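Local coordinates for protein Asp (Solanum tuberosum, PDB 3RFI) that forms the saposin-like domain of a plant aspartic protease and, as in related saposin-like proteins, probably interacts with membrane lipids, at residues Cys11-Val15 / Ser16-Glu20; Thr74-Glu77 / Met78-Trp82; Gln84-Leu87 / Lys88-Gly91. All coordinates share one frame; numbering follows the deposited sequence.

Contact 1: Cys11-Val15 / Ser16-Glu20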
loop_
_atom_site.group_PDB
_atom_site.type_symbol
_atom_site.label_atom_id
_atom_site.label_comp_id
_atom_site.label_asym_id
_atom_site.label_seq_id
_atom_site.Cartn_x
_atom_site.Cartn_y
_atom_site.Cartn_z
ATOM N N CYS A 11 7.517 4.615 -16.346
ATOM C CA CYS A 11 7.621 4.493 -14.907
ATOM C C CYS A 11 7.449 5.851 -14.234
ATOM O O CYS A 11 6.671 5.981 -13.312
ATOM C CB CYS A 11 9.014 3.940 -14.526
ATOM S SG CYS A 11 9.101 3.499 -12.763
ATOM N N LYS A 12 8.187 6.849 -14.714
ATOM C CA LYS A 12 8.059 8.199 -14.159
ATOM C C LYS A 12 6.699 8.815 -14.324
ATOM O O LYS A 12 6.238 9.518 -13.423
ATOM C CB LYS A 12 9.148 9.133 -14.657
ATOM C CG LYS A 12 10.486 8.835 -13.980
ATOM C CD LYS A 12 11.550 9.792 -14.506
ATOM C CE LYS A 12 12.941 9.204 -14.401
ATOM N NZ LYS A 12 13.913 9.872 -15.346
ATOM N N THR A 13 6.048 8.509 -15.435
ATOM C CA THR A 13 4.688 8.973 -15.664
ATOM C C THR A 13 3.758 8.356 -14.652
ATOM O O THR A 13 2.934 9.049 -14.051
ATOM C CB THR A 13 4.237 8.660 -17.075
ATOM O OG1 THR A 13 5.080 9.420 -17.955
ATOM C CG2 THR A 13 2.766 9.100 -17.307
ATOM N N ILE A 14 3.925 7.048 -14.425
ATOM C CA ILE A 14 3.154 6.414 -13.400
ATOM C C ILE A 14 3.319 7.182 -12.078
ATOM O O ILE A 14 2.333 7.526 -11.427
ATOM C CB ILE A 14 3.578 4.922 -13.184
ATOM C CG1 ILE A 14 3.098 4.030 -14.338
ATOM C CG2 ILE A 14 3.138 4.423 -11.794
ATOM C CD1 ILE A 14 1.553 3.891 -14.502
ATOM N N VAL A 15 4.555 7.408 -11.643
ATOM C CA VAL A 15 4.722 8.031 -10.337
ATOM C C VAL A 15 4.131 9.467 -10.332
ATOM O O VAL A 15 3.343 9.821 -9.437
ATOM C CB VAL A 15 6.222 8.022 -9.877
ATOM C CG1 VAL A 15 6.375 8.675 -8.490
ATOM C CG2 VAL A 15 6.776 6.592 -9.844
ATOM N N SER A 16 4.511 10.279 -11.299
ATOM C CA SER A 16 4.127 11.702 -11.290
ATOM C C SER A 16 2.636 11.862 -11.531
ATOM O O SER A 16 1.999 12.610 -10.817
ATOM C CB SER A 16 4.916 12.504 -12.311
ATOM O OG SER A 16 4.579 12.075 -13.605
ATOM N N GLN A 17 2.091 11.138 -12.510
ATOM C CA GLN A 17 0.682 11.294 -12.892
ATOM C C GLN A 17 -0.275 10.403 -12.144
ATOM O O GLN A 17 -1.427 10.768 -11.972
ATOM C CB GLN A 17 0.489 11.055 -14.377
ATOM C CG GLN A 17 1.176 12.124 -15.131
ATOM C CD GLN A 17 0.648 12.211 -16.495
ATOM O OE1 GLN A 17 -0.572 12.120 -16.705
ATOM N NE2 GLN A 17 1.551 12.382 -17.467
ATOM N N TYR A 18 0.191 9.245 -11.713
ATOM C CA TYR A 18 -0.713 8.260 -11.143
ATOM C C TYR A 18 -0.289 7.772 -9.770
ATOM O O TYR A 18 -0.973 6.965 -9.184
ATOM C CB TYR A 18 -0.786 7.005 -12.034
ATOM C CG TYR A 18 -1.339 7.284 -13.392
ATOM C CD1 TYR A 18 -0.497 7.590 -14.439
ATOM C CD2 TYR A 18 -2.708 7.241 -13.620
ATOM C CE1 TYR A 18 -0.980 7.836 -15.724
ATOM C CE2 TYR A 18 -3.213 7.488 -14.873
ATOM C CZ TYR A 18 -2.357 7.770 -15.924
ATOM O OH TYR A 18 -2.848 7.988 -17.175
ATOM N N GLY A 19 0.823 8.281 -9.250
ATOM C CA GLY A 19 1.464 7.599 -8.091
ATOM C C GLY A 19 0.604 7.690 -6.852
ATOM O O GLY A 19 0.401 6.698 -6.167
ATOM N N GLU A 20 0.123 8.875 -6.521
ATOM C CA GLU A 20 -0.719 9.022 -5.343
ATOM C C GLU A 20 -1.994 8.216 -5.509
ATOM O O GLU A 20 -2.470 7.593 -4.557
ATOM C CB GLU A 20 -1.086 10.487 -5.067
ATOM C CG GLU A 20 0.067 11.281 -4.605
ATOM C CD GLU A 20 -0.362 12.534 -3.905
ATOM O OE1 GLU A 20 -1.548 12.915 -4.065
ATOM O OE2 GLU A 20 0.491 13.129 -3.200
#
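S16 sits one turn above K12 in helix 6-29 of the saposin-like fold, and between 11-15 and 16-20 this alpha-helix widens into a pi-type turn at 16-18. The backbone carries most of the bonding. S16 N gives K12 O a nearly straight bond of 2.8 Å, and Q17 N reaches T13 O at 2.7 Å. Beyond that the ladder deteriorates: Y18 N still meets I14 O at 2.8 Å, but from above the carbonyl plane, and the bond from G19 N to V15 O is weak. Y18 has phi -127°, which fits the stretched turn. At G19 a beta carbon would run into V15 O, so the missing side chain suits this turn.

One side chain joins the backbone bonding. With chi1 at 66°, S16 OG lies between its own backbone N and carbonyl carbon, which turns it back to K12 O at 3.1 Å. That oxygen therefore accepts from both the amide and the hydroxyl of S16. T13 OG1 likewise reaches back one turn, bonding M9 O.

Side-chain packing covers the outer surface. T13 and Q17 run side by side, pointing the same way, and in an apolar contact I14 CD1 approaches Y18 CD1 at 4.2 Å. The opposing helix 90-104 is reached through V15, which packs on V100, and through the C11-C104 disulfide. The Tyr ring of Y18 turns an edge to I14 CA and T13 O, while the methyl CG2 of T13 lies 3.5 Å from the amide nitrogen NE2 of Q17.

Contact 2: Thr74-Glu77 / Met78-Trp82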
loop_
_atom_site.group_PDB
_atom_site.type_symbol
_atom_site.label_atom_id
_atom_site.label_comp_id
_atom_site.label_asym_id
_atom_site.label_seq_id
_atom_site.Cartn_x
_atom_site.Cartn_y
_atom_site.Cartn_z
ATOM N N THR A 74 -10.986 -9.822 15.781
ATOM C CA THR A 74 -11.386 -8.438 15.863
ATOM C C THR A 74 -10.167 -7.525 16.109
ATOM O O THR A 74 -10.061 -6.466 15.521
ATOM C CB THR A 74 -12.406 -8.291 16.992
ATOM O OG1 THR A 74 -13.411 -9.293 16.819
ATOM C CG2 THR A 74 -13.055 -6.923 16.965
ATOM N N ALA A 75 -9.261 -7.934 16.994
ATOM C CA ALA A 75 -8.064 -7.118 17.269
ATOM C C ALA A 75 -7.163 -7.075 16.059
ATOM O O ALA A 75 -6.598 -6.016 15.734
ATOM C CB ALA A 75 -7.298 -7.673 18.546
ATOM N N CYS A 76 -7.026 -8.191 15.368
ATOM C CA CYS A 76 -6.223 -8.204 14.190
ATOM C C CYS A 76 -6.823 -7.210 13.181
ATOM O O CYS A 76 -6.090 -6.496 12.506
ATOM C CB CYS A 76 -6.277 -9.612 13.547
ATOM S SG CYS A 76 -5.259 -9.777 12.063
ATOM N N GLU A 77 -8.131 -7.268 12.957
ATOM C CA GLU A 77 -8.702 -6.414 11.936
ATOM C C GLU A 77 -8.518 -4.915 12.330
ATOM O O GLU A 77 -8.226 -4.098 11.477
ATOM C CB GLU A 77 -10.181 -6.681 11.817
ATOM C CG GLU A 77 -10.377 -7.966 10.944
ATOM C CD GLU A 77 -11.776 -8.501 10.931
ATOM O OE1 GLU A 77 -12.058 -9.298 10.014
ATOM O OE2 GLU A 77 -12.571 -8.188 11.836
ATOM N N MET A 78 -8.673 -4.610 13.602
ATOM C CA MET A 78 -8.401 -3.248 14.119
ATOM C C MET A 78 -6.976 -2.877 13.854
ATOM O O MET A 78 -6.743 -1.756 13.381
ATOM C CB MET A 78 -8.664 -3.153 15.615
ATOM C CG MET A 78 -10.063 -2.871 16.013
ATOM S SD MET A 78 -10.428 -3.128 17.753
ATOM C CE MET A 78 -8.791 -3.230 18.441
ATOM N N ALA A 79 -6.025 -3.800 14.109
ATOM C CA ALA A 79 -4.641 -3.530 13.824
ATOM C C ALA A 79 -4.426 -3.249 12.322
ATOM O O ALA A 79 -3.682 -2.342 12.021
ATOM C CB ALA A 79 -3.700 -4.623 14.311
ATOM N N VAL A 80 -5.035 -4.029 11.417
ATOM C CA VAL A 80 -4.878 -3.821 9.968
ATOM C C VAL A 80 -5.483 -2.480 9.549
ATOM O O VAL A 80 -4.876 -1.750 8.787
ATOM C CB VAL A 80 -5.452 -4.966 9.101
ATOM C CG1 VAL A 80 -5.359 -4.649 7.570
ATOM C CG2 VAL A 80 -4.635 -6.283 9.420
ATOM N N VAL A 81 -6.678 -2.167 10.026
ATOM C CA VAL A 81 -7.226 -0.815 9.767
ATOM C C VAL A 81 -6.237 0.287 10.230
ATOM O O VAL A 81 -6.017 1.285 9.551
ATOM C CB VAL A 81 -8.567 -0.665 10.536
ATOM C CG1 VAL A 81 -9.020 0.811 10.557
ATOM C CG2 VAL A 81 -9.577 -1.607 9.940
ATOM N N TRP A 82 -5.635 0.120 11.381
ATOM C CA TRP A 82 -4.660 1.122 11.788
ATOM C C TRP A 82 -3.399 1.106 10.940
ATOM O O TRP A 82 -2.801 2.168 10.751
ATOM C CB TRP A 82 -4.331 0.949 13.238
ATOM C CG TRP A 82 -5.439 1.456 14.099
ATOM C CD1 TRP A 82 -6.353 2.452 13.775
ATOM C CD2 TRP A 82 -5.723 1.070 15.434
ATOM N NE1 TRP A 82 -7.159 2.702 14.851
ATOM C CE2 TRP A 82 -6.809 1.861 15.878
ATOM C CE3 TRP A 82 -5.179 0.109 16.310
ATOM C CZ2 TRP A 82 -7.341 1.743 17.154
ATOM C CZ3 TRP A 82 -5.671 0.029 17.597
ATOM C CH2 TRP A 82 -6.775 0.812 17.997
#
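A75 O takes the amide of A79 at 2.8 Å from A79 N, the shortest of four backbone bonds that join 74-77 to 78-82. The others run from M78 N to T74 O, from V80 N to C76 O and from V81 N to E77 O, and the last is almost straight at 178°. All four link residues four apart, so this is a regular alpha-helical stretch, part of helix 71-87 in the saposin-like fold.

Side chains of the later turn lean back over the carbonyls of the earlier one. V80 CG2, anti to its carbonyl carbon and beside its backbone N, comes to 3.4 Å from C76 O, and the same branch stands 4.4 Å from C76 SG. V81 repeats the arrangement one residue on, its CG2 lying 3.2 Å from E77 O. A79 CB rests near A75 O and C76 O. Further along, M78 O stands 3.3 Å above the plane of the W82 ring, offset toward the rim, while it accepts the W82 amide.

C76 and V80 mark the face that meets helix 32-38. C76 SG is in a disulfide with C36, and V80, which is buried, touches P32 and C36 as well as V30. E77 extends from the neighbouring position to touch D33 and C42. T74 OG1 makes a weak hydrogen bond to A70 O, just ahead of the helix.

Across the contact, then, the polar bonding is all main chain, so the helical bonding here does not depend on any polar side chain, while the disulfide and V80 join one face to helix 32-38.

Contact 3: Gln84-Leu87 / Lys88-Gly91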
loop_
_atom_site.group_PDB
_atom_site.type_symbol
_atom_site.label_atom_id
_atom_site.label_comp_id
_atom_site.label_asym_id
_atom_site.label_seq_id
_atom_site.Cartn_x
_atom_site.Cartn_y
_atom_site.Cartn_z
ATOM N N GLN A 84 -3.377 0.438 7.756
ATOM C CA GLN A 84 -3.783 1.154 6.554
ATOM C C GLN A 84 -3.791 2.632 6.789
ATOM O O GLN A 84 -3.484 3.379 5.871
ATOM C CB GLN A 84 -5.181 0.771 6.121
ATOM C CG GLN A 84 -5.232 -0.657 5.474
ATOM C CD GLN A 84 -6.681 -1.089 5.247
ATOM O OE1 GLN A 84 -7.332 -1.535 6.186
ATOM N NE2 GLN A 84 -7.213 -0.878 4.020
ATOM N N ASN A 85 -4.203 3.036 7.986
ATOM C CA ASN A 85 -4.233 4.476 8.268
ATOM C C ASN A 85 -2.817 5.050 8.328
ATOM O O ASN A 85 -2.626 6.185 7.836
ATOM C CB ASN A 85 -4.932 4.795 9.568
ATOM C CG ASN A 85 -5.429 6.209 9.593
ATOM O OD1 ASN A 85 -6.302 6.554 8.841
ATOM N ND2 ASN A 85 -4.883 7.038 10.494
ATOM N N GLN A 86 -1.854 4.297 8.879
ATOM C CA GLN A 86 -0.450 4.720 8.849
ATOM C C GLN A 86 -0.032 4.860 7.393
ATOM O O GLN A 86 0.664 5.804 7.011
ATOM C CB GLN A 86 0.490 3.772 9.594
ATOM C CG GLN A 86 1.759 4.432 10.154
ATOM C CD GLN A 86 2.707 4.791 9.126
ATOM O OE1 GLN A 86 3.240 5.928 9.098
ATOM N NE2 GLN A 86 2.953 3.850 8.228
ATOM N N LEU A 87 -0.504 3.979 6.540
ATOM C CA LEU A 87 0.006 4.012 5.170
ATOM C C LEU A 87 -0.514 5.237 4.405
ATOM O O LEU A 87 0.085 5.619 3.398
ATOM C CB LEU A 87 -0.385 2.730 4.440
ATOM C CG LEU A 87 0.363 1.504 4.912
ATOM C CD1 LEU A 87 0.027 0.380 3.945
ATOM C CD2 LEU A 87 1.862 1.827 4.906
ATOM N N LYS A 88 -1.592 5.840 4.901
ATOM C CA LYS A 88 -2.188 7.045 4.289
ATOM C C LYS A 88 -1.386 8.274 4.652
ATOM O O LYS A 88 -1.600 9.354 4.074
ATOM C CB LYS A 88 -3.607 7.277 4.854
ATOM C CG LYS A 88 -4.662 6.274 4.436
ATOM C CD LYS A 88 -5.993 6.610 5.165
ATOM C CE LYS A 88 -6.789 5.341 5.656
ATOM N NZ LYS A 88 -7.655 5.542 6.906
ATOM N N GLN A 89 -0.526 8.153 5.661
ATOM C CA GLN A 89 0.124 9.325 6.219
ATOM C C GLN A 89 0.995 9.973 5.141
ATOM O O GLN A 89 1.541 9.272 4.314
ATOM C CB GLN A 89 0.920 9.010 7.506
ATOM C CG GLN A 89 0.086 8.461 8.734
ATOM C CD GLN A 89 -1.048 9.362 9.210
ATOM O OE1 GLN A 89 -0.839 10.561 9.437
ATOM N NE2 GLN A 89 -2.246 8.786 9.419
ATOM N N GLU A 90 1.087 11.311 5.121
ATOM C CA GLU A 90 1.900 12.011 4.082
ATOM C C GLU A 90 3.333 11.510 3.941
ATOM O O GLU A 90 3.780 11.184 2.841
ATOM C CB GLU A 90 1.964 13.544 4.321
ATOM C CG GLU A 90 0.986 14.378 3.530
ATOM C CD GLU A 90 0.835 13.959 2.060
ATOM O OE1 GLU A 90 -0.301 13.566 1.710
ATOM O OE2 GLU A 90 1.801 14.035 1.260
ATOM N N GLY A 91 4.052 11.499 5.062
ATOM C CA GLY A 91 5.407 10.988 5.106
ATOM C C GLY A 91 5.545 9.619 4.459
ATOM O O GLY A 91 6.463 9.385 3.698
#
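K88 turns its backbone amide to N85 O, with K88 N 3.1 Å away and well above the carbonyl plane; a weaker bond from the same nitrogen goes to Q84 O. Its side chain runs back along the helix: CG stands anti to the carbonyl carbon (chi1 -70°), CG passes Q84 O, and the chain bends farther out to bring NZ to N85 OD1. That bond is 2.6 Å long and lies in the carbonyl plane, on a lone pair. The two side chains cross obliquely, and CE also rests 3.4 Å from N85 OD1. An alanine in place of N85 has no OD1 for the K88 ammonium, which would probably be left to swing into other rotamers.

Q89 comes next, at the N-cap position of helix 90-104. K88 and Q89 lie at the bend between helix 71-87 and helix 90-104, consecutive helices of the saposin-like fold. Q89 N bonds Q86 O at 3.0 Å. Its side chain is bent at chi2 (-58°), which curls the amide back so that NE2 donates to N85 O at 3.1 Å. NE2 and K88 N reach that oxygen from opposite faces of its carbonyl plane, so two donors grip it. The amide planes of Q89 and N85 are 59° apart. Q86 crosses Q89 at about a right angle, its OE1 bonded to T92 OG1.

Around the bend, L87 and K88 touch V27 of helix 6-29, and L87 O receives a bond from W23 NE1.

All three are local surface contacts, and none is a core of the fold. Contacts 2 and 3 share helix 71-87, and contact 3 runs on into helix 90-104, against which contact 1 packs. Contact 1 itself lies on helix 6-29, across the chain's centre from contact 2, with centres 30 Å apart. Contact 1 approaches contact 3 to about 5 Å between nearest atoms without touching. Contact 2 is the regular one, bonded through main chain alone. Contact 1 adds a serine hydroxyl to a distorted ladder. Contact 3, where one helix gives way to the next, relies most on polar side chains. Contacts 1 and 2 each carry a disulfide cysteine, tying their helices to different partners.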